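PDB 1VKZ: phosphoribosylamine--glycine ligase from Thermotoga maritima, which catalyses the ATP-dependent joining of glycine to 5-phosphoribosylamine, giving glycinamide ribonucleotide, the second step of de novo purine biosynthesis. Local coordinates for residues Asp292-Thr300 against Arg374-Gly382; Pro76-Glu84 against Phe94-Gly105. All coordinates share one frame; numbering follows the deposited sequence.

Followed from the N terminus, the chain makes contact 2 first: past strand 73-74 of the parallel sheet it forms the loop 76-84, passes through a short connection whose residues 85-89 are not modelled, and returns at 94-105, so that this loop is tied to helix 98-105 and the turn leading into it. Contact 1 comes afterwards and closes a longer excursion of 73 residues between 292-300 and 374-382, bringing a helix from the ATP-grasp range onto a strand of the C domain. The two loops lie in series, neither enclosing nor crossing the other, with centres about 24 Å apart. Helix 25-36 touches both: Pro76 packs on Arg26, whose backbone N hydrogen-bonds Asp292 OD2.

Contact 1 of 2, residues Asp292-Thr300 against Arg374-Gly382; sequences DPETEVIVT and RVLHCMGTG
Arg374, His377 and Met379 line the face of strand 374-382 on which Asp292, Pro293 and Glu296 settle, a helix-on-sheet contact with a polar end. The strand lies between strands 327-334 and 356-364 of an antiparallel sheet, and helix 294-300 runs roughly along it, the short axes 9.9 Å apart and crossing at -32°. At the polar end the guanidinium of Arg374 presents its end to one backbone oxygen, with NH1 at 3.0 Å and NH2 at 3.1 Å from Asp292 O. That oxygen lies in the guanidinium plane, whereas both nitrogens stand on one face of the carbonyl. The bend at chi3 (-73°) turns the arginine toward this grip; NH1 also reaches Gly231 O. Asp292 OD1 sits over the guanidinium face, near enough only for a long, charge-based salt bridge. Replacing Arg374 with a leucine would probably strip the Asp292 carbonyl of both these donors and remove a positive charge near the Asp292 carboxylate.

Water 1 joins the two segments again, donating to Asp292 OD2 over 2.8 Å and lying 3.0 Å from His377 NE2. His377 ND1 bonds Asp330 on the adjacent strand, which helps fix the ring's rotation, and Pro293 CB rests at the ring edge. Further along, contacts become apolar: the selenium of Met379 lies 3.8 Å from Glu296 CB. Thr300 OG1 turns back to Glu296 O (2.7 Å), and this leaves its methyl CG2 to meet Thr381 CG2 at 3.6 Å. The cis peptide before Pro293, the N-cap residue, belongs to the Gly-Asp-Pro-Glu sequence of the GARS family signature, here docking a helix of the ATP-grasp range onto the C-domain sheet.

Contact 2 of 2, residues Pro76-Glu84 against Phe94-Gly105; sequences PGSEEFLVE and FGPVKEVARLEG
With CG set opposite its carbonyl carbon (chi1 -35°), Phe81 swings its ring edge against Ala101, while Glu84, its CG anti to the backbone N (chi1 167°) and its chain bent at chi2 (65°), lies over the backbone of 95-97. The ring comes in edge first: CE2 is 3.1 Å from Ala101 O, which lies near the ring plane, and 3.6 Å from Ala101 CB. The same carbonyl already accepts from Glu104 N and Gly105 N where helix 98-105 is kinked, so the aromatic C-H edge adds to an oxygen engaged within the helix. At Gly105 the missing side chain matters, because a CB would press tightly on CE2.

Glu80 reaches the turn before the helix with an extended chain. Its OE2 lies 2.9 Å from Gly95 CA and 3.2 Å from Pro96 CD, and any CB on Gly95 would collide with that oxygen. Lys98 runs beside Leu82, both pointing the same way: its CD passes 3.5 Å from Phe81 O, and NZ ends 3.9 Å from Leu82 CD1. Val97 CG1 packs on Glu84 CG at 3.8 Å. Water 2 spans the segments, donating to Gly95 O at 3.0 Å and weakly to Glu84 OE2.

Around this seam, Phe81 also touches Leu151, within the predicted ATP-binding region, and Glu104 bonds Val288 N beside Asn287, a predicted magnesium ligand. The segments thus meet through aromatic edge, aliphatic chain and C-H groups facing oxygens, with a single water as a partly weak polar bridge and no direct hydrogen bond between them, which suggests a fit set mainly by shape, in which two glycines admit a carboxylate and a ring.

Contact 1 of 2, residues Asp292-Thr300 against Arg374-Gly382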
ATOM      1  N   ASP A 292      -2.409  -1.567  -1.582  1.00 42.61           N
ATOM      2  CA  ASP A 292      -3.438  -1.749  -2.616  1.00 43.86           C
ATOM      3  C   ASP A 292      -2.741  -2.587  -3.674  1.00 45.30           C
ATOM      4  O   ASP A 292      -1.848  -2.091  -4.323  1.00 46.23           O
ATOM      5  CB  ASP A 292      -3.829  -0.404  -3.218  1.00 45.38           C
ATOM      6  CG  ASP A 292      -5.221  -0.393  -3.889  1.00 47.41           C
ATOM      7  OD1 ASP A 292      -5.737  -1.401  -4.383  1.00 40.71           O
ATOM      8  OD2 ASP A 292      -5.888   0.646  -3.975  1.00 52.54           O
ATOM      9  N   PRO A 293      -3.124  -3.847  -3.880  1.00 47.99           N
ATOM     10  CA  PRO A 293      -4.388  -4.405  -3.456  1.00 47.18           C
ATOM     11  C   PRO A 293      -4.393  -5.273  -2.201  1.00 48.67           C
ATOM     12  O   PRO A 293      -5.260  -6.130  -2.087  1.00 49.97           O
ATOM     13  CB  PRO A 293      -4.741  -5.252  -4.649  1.00 47.06           C
ATOM     14  CG  PRO A 293      -3.421  -5.692  -5.215  1.00 44.49           C
ATOM     15  CD  PRO A 293      -2.342  -4.841  -4.627  1.00 49.43           C
ATOM     16  N   GLU A 294      -3.486  -5.065  -1.250  1.00 48.34           N
ATOM     17  CA  GLU A 294      -3.537  -5.896  -0.030  1.00 47.65           C
ATOM     18  C   GLU A 294      -4.776  -5.634   0.822  1.00 45.86           C
ATOM     19  O   GLU A 294      -5.310  -6.527   1.435  1.00 44.52           O
ATOM     20  CB  GLU A 294      -2.305  -5.695   0.848  1.00 48.77           C
ATOM     21  CG  GLU A 294      -1.015  -6.267   0.281  1.00 52.58           C
ATOM     22  CD  GLU A 294      -0.131  -5.209  -0.319  1.00 56.40           C
ATOM     23  OE1 GLU A 294      -0.672  -4.322  -1.007  1.00 57.82           O
ATOM     24  OE2 GLU A 294       1.092  -5.276  -0.107  1.00 62.90           O
ATOM     25  N   THR A 295      -5.193  -4.383   0.896  1.00 46.34           N
ATOM     26  CA  THR A 295      -6.363  -4.001   1.693  1.00 46.21           C
ATOM     27  C   THR A 295      -7.619  -4.735   1.271  1.00 45.65           C
ATOM     28  O   THR A 295      -8.373  -5.234   2.115  1.00 49.18           O
ATOM     29  CB  THR A 295      -6.605  -2.461   1.602  1.00 48.38           C
ATOM     30  OG1 THR A 295      -5.526  -1.723   2.211  1.00 43.90           O
ATOM     31  CG2 THR A 295      -7.871  -2.038   2.376  1.00 47.76           C
ATOM     32  N   GLU A 296      -7.855  -4.787  -0.035  1.00 47.44           N
ATOM     33  CA  GLU A 296      -8.984  -5.541  -0.628  1.00 44.76           C
ATOM     34  C   GLU A 296      -9.026  -6.937  -0.030  1.00 43.94           C
ATOM     35  O   GLU A 296     -10.063  -7.398   0.399  1.00 46.63           O
ATOM     36  CB  GLU A 296      -8.831  -5.637  -2.161  1.00 42.98           C
ATOM     37  CG  GLU A 296      -9.097  -4.345  -2.919  1.00 39.47           C
ATOM     38  CD  GLU A 296      -7.917  -3.388  -3.049  1.00 43.93           C
ATOM     39  OE1 GLU A 296      -7.051  -3.254  -2.140  1.00 47.96           O
ATOM     40  OE2 GLU A 296      -7.887  -2.702  -4.086  1.00 45.71           O
ATOM     41  N   VAL A 297      -7.881  -7.601   0.018  1.00 43.63           N
ATOM     42  CA  VAL A 297      -7.831  -8.976   0.502  1.00 44.07           C
ATOM     43  C   VAL A 297      -8.060  -9.057   2.005  1.00 40.79           C
ATOM     44  O   VAL A 297      -8.837  -9.869   2.468  1.00 42.39           O
ATOM     45  CB  VAL A 297      -6.515  -9.656   0.104  1.00 41.65           C
ATOM     46  CG1 VAL A 297      -6.451 -11.061   0.655  1.00 46.76           C
ATOM     47  CG2 VAL A 297      -6.440  -9.741  -1.381  1.00 51.32           C
ATOM     48  N   ILE A 298      -7.347  -8.234   2.749  1.00 41.08           N
ATOM     49  CA  ILE A 298      -7.419  -8.206   4.200  1.00 41.67           C
ATOM     50  C   ILE A 298      -8.848  -7.947   4.621  1.00 42.27           C
ATOM     51  O   ILE A 298      -9.406  -8.660   5.421  1.00 45.88           O
ATOM     52  CB  ILE A 298      -6.462  -7.116   4.769  1.00 40.94           C
ATOM     53  CG1 ILE A 298      -4.993  -7.524   4.558  1.00 42.93           C
ATOM     54  CG2 ILE A 298      -6.730  -6.882   6.261  1.00 44.87           C
ATOM     55  CD1 ILE A 298      -3.909  -6.323   4.634  1.00 41.82           C
ATOM     56  N   VAL A 299      -9.442  -6.912   4.061  1.00 45.27           N
ATOM     57  CA  VAL A 299     -10.834  -6.544   4.345  1.00 45.29           C
ATOM     58  C   VAL A 299     -11.819  -7.674   4.029  1.00 45.33           C
ATOM     59  O   VAL A 299     -12.741  -7.939   4.789  1.00 43.65           O
ATOM     60  CB  VAL A 299     -11.203  -5.268   3.553  1.00 44.32           C
ATOM     61  CG1 VAL A 299     -12.662  -4.966   3.624  1.00 48.27           C
ATOM     62  CG2 VAL A 299     -10.396  -4.068   4.085  1.00 49.86           C
ATOM     63  N   THR A 300     -11.614  -8.347   2.903  1.00 46.07           N
ATOM     64  CA  THR A 300     -12.513  -9.412   2.504  1.00 44.70           C
ATOM     65  C   THR A 300     -12.332 -10.578   3.426  1.00 43.69           C
ATOM     66  O   THR A 300     -13.220 -11.371   3.536  1.00 44.62           O
ATOM     67  CB  THR A 300     -12.268  -9.861   1.054  1.00 42.89           C
ATOM     68  OG1 THR A 300     -12.406  -8.755   0.176  1.00 40.74           O
ATOM     69  CG2 THR A 300     -13.357 -10.804   0.582  1.00 50.13           C
ATOM     70  N   ARG A 374      -5.416   0.829 -12.870  1.00 42.90           N
ATOM     71  CA  ARG A 374      -6.109  -0.312 -12.322  1.00 43.43           C
ATOM     72  C   ARG A 374      -7.583   0.047 -12.247  1.00 42.50           C
ATOM     73  O   ARG A 374      -7.983   1.049 -11.611  1.00 40.63           O
ATOM     74  CB  ARG A 374      -5.535  -0.670 -10.954  1.00 39.08           C
ATOM     75  CG  ARG A 374      -4.037  -0.938 -11.066  1.00 50.72           C
ATOM     76  CD  ARG A 374      -3.372  -1.578  -9.853  1.00 47.19           C
ATOM     77  NE  ARG A 374      -3.221  -0.648  -8.732  1.00 52.87           N
ATOM     78  CZ  ARG A 374      -2.805  -1.001  -7.525  1.00 47.85           C
ATOM     79  NH1 ARG A 374      -2.492  -2.255  -7.267  1.00 51.52           N
ATOM     80  NH2 ARG A 374      -2.712  -0.100  -6.581  1.00 51.99           N
ATOM     81  N   VAL A 375      -8.389  -0.794 -12.895  1.00 42.84           N
ATOM     82  CA  VAL A 375      -9.797  -0.507 -13.124  1.00 41.87           C
ATOM     83  C   VAL A 375     -10.602  -1.164 -12.020  1.00 41.38           C
ATOM     84  O   VAL A 375     -11.269  -0.486 -11.208  1.00 40.75           O
ATOM     85  CB  VAL A 375     -10.225  -0.982 -14.547  1.00 40.06           C
ATOM     86  CG1 VAL A 375     -11.645  -0.514 -14.928  1.00 42.12           C
ATOM     87  CG2 VAL A 375      -9.248  -0.459 -15.549  1.00 40.50           C
ATOM     88  N   LEU A 376     -10.512  -2.481 -11.973  1.00 41.22           N
ATOM     89  CA  LEU A 376     -11.314  -3.271 -11.047  1.00 44.48           C
ATOM     90  C   LEU A 376     -10.489  -4.284 -10.275  1.00 44.58           C
ATOM     91  O   LEU A 376      -9.515  -4.840 -10.779  1.00 45.30           O
ATOM     92  CB  LEU A 376     -12.411  -4.054 -11.796  1.00 44.51           C
ATOM     93  CG  LEU A 376     -13.356  -3.191 -12.614  1.00 50.69           C
ATOM     94  CD1 LEU A 376     -13.962  -3.953 -13.767  1.00 53.50           C
ATOM     95  CD2 LEU A 376     -14.453  -2.618 -11.737  1.00 51.91           C
ATOM     96  N   HIS A 377     -10.981  -4.583  -9.079  1.00 45.02           N
ATOM     97  CA  HIS A 377     -10.518  -5.678  -8.291  1.00 43.67           C
ATOM     98  C   HIS A 377     -11.630  -6.709  -8.255  1.00 42.91           C
ATOM     99  O   HIS A 377     -12.686  -6.453  -7.712  1.00 42.23           O
ATOM    100  CB  HIS A 377     -10.153  -5.142  -6.932  1.00 41.43           C
ATOM    101  CG  HIS A 377      -9.138  -4.055  -7.011  1.00 47.10           C
ATOM    102  ND1 HIS A 377      -7.829  -4.234  -6.622  1.00 44.99           N
ATOM    103  CD2 HIS A 377      -9.217  -2.799  -7.512  1.00 50.11           C
ATOM    104  CE1 HIS A 377      -7.155  -3.119  -6.843  1.00 53.69           C
ATOM    105  NE2 HIS A 377      -7.976  -2.231  -7.376  1.00 52.69           N
ATOM    106  N   CYS A 378     -11.382  -7.876  -8.864  1.00 43.26           N
ATOM    107  CA  CYS A 378     -12.297  -9.014  -8.781  1.00 41.98           C
ATOM    108  C   CYS A 378     -11.955  -9.962  -7.621  1.00 42.59           C
ATOM    109  O   CYS A 378     -10.863 -10.521  -7.554  1.00 40.26           O
ATOM    110  CB  CYS A 378     -12.302  -9.757 -10.088  1.00 41.38           C
ATOM    111  SG  CYS A 378     -13.052  -8.786 -11.406  1.00 43.01           S
HETATM  112  N   MSE A 379     -12.874 -10.094  -6.673  1.00 43.36           N
HETATM  113  CA  MSE A 379     -12.605 -10.880  -5.468  1.00 45.27           C
HETATM  114  C   MSE A 379     -13.209 -12.275  -5.600  1.00 44.81           C
HETATM  115  O   MSE A 379     -14.322 -12.440  -6.090  1.00 44.39           O
HETATM  116  CB  MSE A 379     -13.171 -10.213  -4.195  1.00 45.30           C
HETATM  117  CG  MSE A 379     -12.832  -8.722  -4.010  1.00 51.23           C
HETATM  118 SE   MSE A 379     -10.899  -8.359  -3.884  1.00 60.70          SE
HETATM  119  CE  MSE A 379     -10.611  -7.933  -5.505  1.00 68.23           C
ATOM    120  N   GLY A 380     -12.437 -13.264  -5.157  1.00 45.18           N
ATOM    121  CA  GLY A 380     -12.904 -14.600  -4.966  1.00 44.11           C
ATOM    122  C   GLY A 380     -12.727 -14.919  -3.510  1.00 44.83           C
ATOM    123  O   GLY A 380     -11.807 -14.421  -2.887  1.00 42.93           O
ATOM    124  N   THR A 381     -13.623 -15.756  -2.973  1.00 48.07           N
ATOM    125  CA  THR A 381     -13.556 -16.192  -1.583  1.00 47.34           C
ATOM    126  C   THR A 381     -13.812 -17.684  -1.520  1.00 43.86           C
ATOM    127  O   THR A 381     -14.498 -18.218  -2.360  1.00 44.20           O
ATOM    128  CB  THR A 381     -14.619 -15.460  -0.718  1.00 48.07           C
ATOM    129  OG1 THR A 381     -15.916 -15.613  -1.307  1.00 45.99           O
ATOM    130  CG2 THR A 381     -14.391 -13.964  -0.690  1.00 50.81           C
ATOM    131  N   GLY A 382     -13.250 -18.346  -0.518  1.00 42.57           N
ATOM    132  CA  GLY A 382     -13.526 -19.748  -0.280  1.00 42.65           C
ATOM    133  C   GLY A 382     -12.848 -20.261   0.973  1.00 42.99           C
ATOM    134  O   GLY A 382     -12.134 -19.530   1.657  1.00 42.35           O
TER
HETATM  135  O   HOH W   1      -6.941   0.417  -6.565  1.00 31.79           O

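Contact 2 of 2, residues Pro76-Glu84 against Phe94-Gly105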
ATOM      1  N   PRO A  76      -5.854   7.051   3.119  1.00 64.16           N
ATOM      2  CA  PRO A  76      -4.756   6.312   2.438  1.00 65.28           C
ATOM      3  C   PRO A  76      -4.051   7.019   1.258  1.00 66.14           C
ATOM      4  O   PRO A  76      -4.611   7.077   0.151  1.00 68.67           O
ATOM      5  CB  PRO A  76      -5.487   5.085   1.912  1.00 66.63           C
ATOM      6  CG  PRO A  76      -7.031   5.552   2.011  1.00 72.14           C
ATOM      7  CD  PRO A  76      -7.036   7.084   2.269  1.00 64.65           C
ATOM      8  N   GLY A  77      -2.832   7.526   1.482  1.00 66.24           N
ATOM      9  CA  GLY A  77      -2.076   8.152   0.416  1.00 65.54           C
ATOM     10  C   GLY A  77      -0.898   8.983   0.875  1.00 66.22           C
ATOM     11  O   GLY A  77      -0.194   8.606   1.819  1.00 68.53           O
ATOM     12  N   SER A  78      -0.673  10.089   0.148  1.00 64.15           N
ATOM     13  CA  SER A  78       0.254  11.150   0.504  1.00 61.99           C
ATOM     14  C   SER A  78      -0.493  12.399   0.989  1.00 59.42           C
ATOM     15  O   SER A  78       0.125  13.439   1.305  1.00 57.73           O
ATOM     16  CB  SER A  78       1.077  11.543  -0.740  1.00 65.23           C
ATOM     17  OG  SER A  78       0.283  12.251  -1.695  1.00 66.03           O
ATOM     18  N   GLU A  79      -1.822  12.322   1.021  1.00 56.72           N
ATOM     19  CA  GLU A  79      -2.583  13.256   1.845  1.00 56.30           C
ATOM     20  C   GLU A  79      -1.789  13.474   3.139  1.00 55.07           C
ATOM     21  O   GLU A  79      -1.547  14.617   3.546  1.00 57.50           O
ATOM     22  CB  GLU A  79      -4.002  12.731   2.092  1.00 55.92           C
ATOM     23  CG  GLU A  79      -5.057  13.395   1.190  1.00 61.76           C
ATOM     24  CD  GLU A  79      -5.980  12.429   0.431  1.00 68.09           C
ATOM     25  OE1 GLU A  79      -5.986  11.205   0.721  1.00 76.97           O
ATOM     26  OE2 GLU A  79      -6.715  12.890  -0.481  1.00 52.69           O
ATOM     27  N   GLU A  80      -1.268  12.386   3.699  1.00 52.75           N
ATOM     28  CA  GLU A  80      -0.620  12.408   4.999  1.00 50.22           C
ATOM     29  C   GLU A  80       0.665  13.160   5.214  1.00 52.90           C
ATOM     30  O   GLU A  80       1.100  13.245   6.351  1.00 52.82           O
ATOM     31  CB  GLU A  80      -0.495  11.010   5.539  1.00 49.13           C
ATOM     32  CG  GLU A  80      -1.614  10.748   6.500  1.00 45.69           C
ATOM     33  CD  GLU A  80      -1.914   9.329   6.622  1.00 51.31           C
ATOM     34  OE1 GLU A  80      -1.601   8.546   5.704  1.00 58.56           O
ATOM     35  OE2 GLU A  80      -2.481   9.002   7.650  1.00 70.83           O
ATOM     36  N   PHE A  81       1.240  13.761   4.183  1.00 56.70           N
ATOM     37  CA  PHE A  81       2.244  14.809   4.421  1.00 58.81           C
ATOM     38  C   PHE A  81       1.560  16.189   4.431  1.00 57.27           C
ATOM     39  O   PHE A  81       2.165  17.187   4.052  1.00 57.06           O
ATOM     40  CB  PHE A  81       3.416  14.640   3.463  1.00 62.20           C
ATOM     41  CG  PHE A  81       3.708  13.189   3.184  1.00 67.03           C
ATOM     42  CD1 PHE A  81       3.204  12.566   2.047  1.00 73.64           C
ATOM     43  CD2 PHE A  81       4.384  12.412   4.113  1.00 69.11           C
ATOM     44  CE1 PHE A  81       3.419  11.196   1.835  1.00 74.60           C
ATOM     45  CE2 PHE A  81       4.606  11.054   3.886  1.00 71.45           C
ATOM     46  CZ  PHE A  81       4.120  10.450   2.761  1.00 68.11           C
ATOM     47  N   LEU A  82       0.281  16.192   4.863  1.00 57.96           N
ATOM     48  CA  LEU A  82      -0.340  17.300   5.646  1.00 57.67           C
ATOM     49  C   LEU A  82      -1.536  16.924   6.603  1.00 56.36           C
ATOM     50  O   LEU A  82      -1.596  17.438   7.717  1.00 56.69           O
ATOM     51  CB  LEU A  82      -0.735  18.488   4.737  1.00 58.31           C
ATOM     52  CG  LEU A  82      -0.937  19.893   5.369  1.00 58.92           C
ATOM     53  CD1 LEU A  82      -0.365  20.086   6.796  1.00 61.22           C
ATOM     54  CD2 LEU A  82      -0.360  21.009   4.459  1.00 59.95           C
ATOM     55  N   VAL A  83      -2.458  16.045   6.194  1.00 56.04           N
ATOM     56  CA  VAL A  83      -3.800  15.929   6.852  1.00 56.29           C
ATOM     57  C   VAL A  83      -3.817  15.998   8.404  1.00 57.18           C
ATOM     58  O   VAL A  83      -4.365  16.954   8.995  1.00 55.85           O
ATOM     59  CB  VAL A  83      -4.671  14.677   6.371  1.00 56.34           C
ATOM     60  CG1 VAL A  83      -5.294  14.911   5.002  1.00 59.35           C
ATOM     61  CG2 VAL A  83      -3.890  13.384   6.343  1.00 54.26           C
ATOM     62  N   GLU A  84      -3.205  15.004   9.057  1.00 56.32           N
ATOM     63  CA  GLU A  84      -3.402  14.782  10.497  1.00 54.55           C
ATOM     64  C   GLU A  84      -2.744  15.831  11.372  1.00 49.21           C
ATOM     65  O   GLU A  84      -2.573  16.963  10.954  1.00 50.33           O
ATOM     66  CB  GLU A  84      -2.931  13.363  10.855  1.00 52.83           C
ATOM     67  CG  GLU A  84      -2.790  13.107  12.354  1.00 64.11           C
ATOM     68  CD  GLU A  84      -4.088  13.164  13.169  1.00 71.12           C
ATOM     69  OE1 GLU A  84      -5.203  13.055  12.599  1.00 66.13           O
ATOM     70  OE2 GLU A  84      -3.979  13.299  14.419  1.00 74.86           O
ATOM     71  N   PHE A  94      -7.355   9.461  11.064  1.00 38.62           N
ATOM     72  CA  PHE A  94      -6.771   8.284  11.640  1.00 38.77           C
ATOM     73  C   PHE A  94      -5.511   7.932  10.834  1.00 36.77           C
ATOM     74  O   PHE A  94      -5.491   7.028  10.035  1.00 37.49           O
ATOM     75  CB  PHE A  94      -7.787   7.125  11.711  1.00 39.42           C
ATOM     76  CG  PHE A  94      -7.242   5.890  12.414  1.00 40.93           C
ATOM     77  CD1 PHE A  94      -6.670   6.000  13.678  1.00 44.58           C
ATOM     78  CD2 PHE A  94      -7.235   4.657  11.790  1.00 42.00           C
ATOM     79  CE1 PHE A  94      -6.144   4.887  14.308  1.00 44.88           C
ATOM     80  CE2 PHE A  94      -6.738   3.539  12.422  1.00 43.70           C
ATOM     81  CZ  PHE A  94      -6.187   3.654  13.681  1.00 38.48           C
ATOM     82  N   GLY A  95      -4.469   8.703  11.063  1.00 37.60           N
ATOM     83  CA  GLY A  95      -3.246   8.517  10.408  1.00 38.34           C
ATOM     84  C   GLY A  95      -2.278   9.463  11.009  1.00 38.65           C
ATOM     85  O   GLY A  95      -2.676  10.411  11.616  1.00 38.71           O
ATOM     86  N   PRO A  96      -0.986   9.200  10.854  1.00 44.50           N
ATOM     87  CA  PRO A  96       0.012   9.915  11.621  1.00 45.81           C
ATOM     88  C   PRO A  96       0.230  11.347  11.147  1.00 45.41           C
ATOM     89  O   PRO A  96      -0.015  11.645   9.973  1.00 47.42           O
ATOM     90  CB  PRO A  96       1.257   9.066  11.394  1.00 44.05           C
ATOM     91  CG  PRO A  96       1.066   8.487  10.100  1.00 42.81           C
ATOM     92  CD  PRO A  96      -0.371   8.203   9.956  1.00 39.98           C
ATOM     93  N   VAL A  97       0.706  12.208  12.044  1.00 41.98           N
ATOM     94  CA  VAL A  97       1.134  13.569  11.664  1.00 41.10           C
ATOM     95  C   VAL A  97       2.294  13.574  10.684  1.00 39.56           C
ATOM     96  O   VAL A  97       2.976  12.579  10.548  1.00 43.11           O
ATOM     97  CB  VAL A  97       1.530  14.432  12.902  1.00 40.22           C
ATOM     98  CG1 VAL A  97       0.353  14.573  13.867  1.00 43.79           C
ATOM     99  CG2 VAL A  97       2.739  13.888  13.627  1.00 43.19           C
ATOM    100  N   LYS A  98       2.511  14.705  10.010  1.00 43.52           N
ATOM    101  CA  LYS A  98       3.571  14.876   9.001  1.00 45.46           C
ATOM    102  C   LYS A  98       4.935  14.362   9.461  1.00 46.84           C
ATOM    103  O   LYS A  98       5.671  13.692   8.687  1.00 48.82           O
ATOM    104  CB  LYS A  98       3.792  16.344   8.675  1.00 42.89           C
ATOM    105  CG  LYS A  98       2.764  17.007   7.805  1.00 54.21           C
ATOM    106  CD  LYS A  98       3.328  18.312   7.100  1.00 50.03           C
ATOM    107  CE  LYS A  98       3.963  19.355   8.071  1.00 56.29           C
ATOM    108  NZ  LYS A  98       2.984  20.277   8.780  1.00 53.96           N
ATOM    109  N   GLU A  99       5.290  14.713  10.697  1.00 43.92           N
ATOM    110  CA  GLU A  99       6.592  14.367  11.237  1.00 44.88           C
ATOM    111  C   GLU A  99       6.799  12.867  11.285  1.00 44.61           C
ATOM    112  O   GLU A  99       7.889  12.398  11.099  1.00 46.34           O
ATOM    113  CB  GLU A  99       6.779  14.975  12.634  1.00 45.53           C
ATOM    114  CG  GLU A  99       6.875  16.503  12.634  1.00 51.49           C
ATOM    115  CD  GLU A  99       5.536  17.251  12.854  1.00 57.20           C
ATOM    116  OE1 GLU A  99       4.418  16.708  12.614  1.00 47.76           O
ATOM    117  OE2 GLU A  99       5.615  18.421  13.284  1.00 56.40           O
ATOM    118  N   VAL A 100       5.742  12.118  11.551  1.00 46.12           N
ATOM    119  CA  VAL A 100       5.846  10.670  11.710  1.00 43.39           C
ATOM    120  C   VAL A 100       5.847  10.045  10.332  1.00 42.06           C
ATOM    121  O   VAL A 100       6.567   9.066  10.101  1.00 38.86           O
ATOM    122  CB  VAL A 100       4.689  10.075  12.525  1.00 40.84           C
ATOM    123  CG1 VAL A 100       4.823   8.599  12.602  1.00 47.54           C
ATOM    124  CG2 VAL A 100       4.662  10.643  13.907  1.00 45.83           C
ATOM    125  N   ALA A 101       5.053  10.641   9.436  1.00 41.43           N
ATOM    126  CA  ALA A 101       4.944  10.189   8.048  1.00 41.80           C
ATOM    127  C   ALA A 101       6.224  10.399   7.215  1.00 42.20           C
ATOM    128  O   ALA A 101       6.312   9.849   6.115  1.00 41.68           O
ATOM    129  CB  ALA A 101       3.742  10.855   7.364  1.00 39.98           C
ATOM    130  N   ARG A 102       7.189  11.177   7.726  1.00 42.35           N
ATOM    131  CA  ARG A 102       8.576  11.183   7.188  1.00 44.88           C
ATOM    132  C   ARG A 102       9.189   9.789   7.132  1.00 44.67           C
ATOM    133  O   ARG A 102      10.146   9.542   6.398  1.00 47.92           O
ATOM    134  CB  ARG A 102       9.520  11.973   8.069  1.00 43.88           C
ATOM    135  CG  ARG A 102       9.255  13.375   8.232  1.00 46.08           C
ATOM    136  CD  ARG A 102      10.398  14.040   8.972  1.00 58.04           C
ATOM    137  NE  ARG A 102      11.524  14.308   8.066  1.00 63.07           N
ATOM    138  CZ  ARG A 102      12.775  14.555   8.441  1.00 62.69           C
ATOM    139  NH1 ARG A 102      13.113  14.559   9.727  1.00 62.66           N
ATOM    140  NH2 ARG A 102      13.699  14.787   7.511  1.00 59.34           N
ATOM    141  N   LEU A 103       8.680   8.886   7.953  1.00 44.93           N
ATOM    142  CA  LEU A 103       9.091   7.519   7.897  1.00 43.78           C
ATOM    143  C   LEU A 103       8.850   6.952   6.507  1.00 44.57           C
ATOM    144  O   LEU A 103       9.666   6.138   6.055  1.00 47.09           O
ATOM    145  CB  LEU A 103       8.339   6.699   8.933  1.00 43.14           C
ATOM    146  CG  LEU A 103       8.733   6.875  10.377  1.00 43.17           C
ATOM    147  CD1 LEU A 103       7.904   5.914  11.199  1.00 51.52           C
ATOM    148  CD2 LEU A 103      10.195   6.598  10.621  1.00 50.78           C
ATOM    149  N   GLU A 104       7.735   7.346   5.854  1.00 43.09           N
ATOM    150  CA  GLU A 104       7.479   6.970   4.465  1.00 43.94           C
ATOM    151  C   GLU A 104       8.028   8.022   3.519  1.00 44.23           C
ATOM    152  O   GLU A 104       8.560   7.685   2.477  1.00 46.49           O
ATOM    153  CB  GLU A 104       5.990   6.717   4.146  1.00 43.93           C
ATOM    154  CG  GLU A 104       5.779   6.201   2.695  1.00 45.14           C
ATOM    155  CD  GLU A 104       4.312   5.966   2.227  1.00 49.03           C
ATOM    156  OE1 GLU A 104       3.389   5.586   2.996  1.00 44.23           O
ATOM    157  OE2 GLU A 104       4.085   6.129   1.010  1.00 63.71           O
ATOM    158  N   GLY A 105       7.911   9.290   3.886  1.00 45.18           N
ATOM    159  CA  GLY A 105       8.200  10.408   2.976  1.00 44.25           C
ATOM    160  C   GLY A 105       9.662  10.692   2.653  1.00 40.00           C
ATOM    161  O   GLY A 105       9.961  11.258   1.608  1.00 41.26           O
TER
HETATM  162  O   HOH W   2      -2.147  11.040  14.512  1.00 44.02           O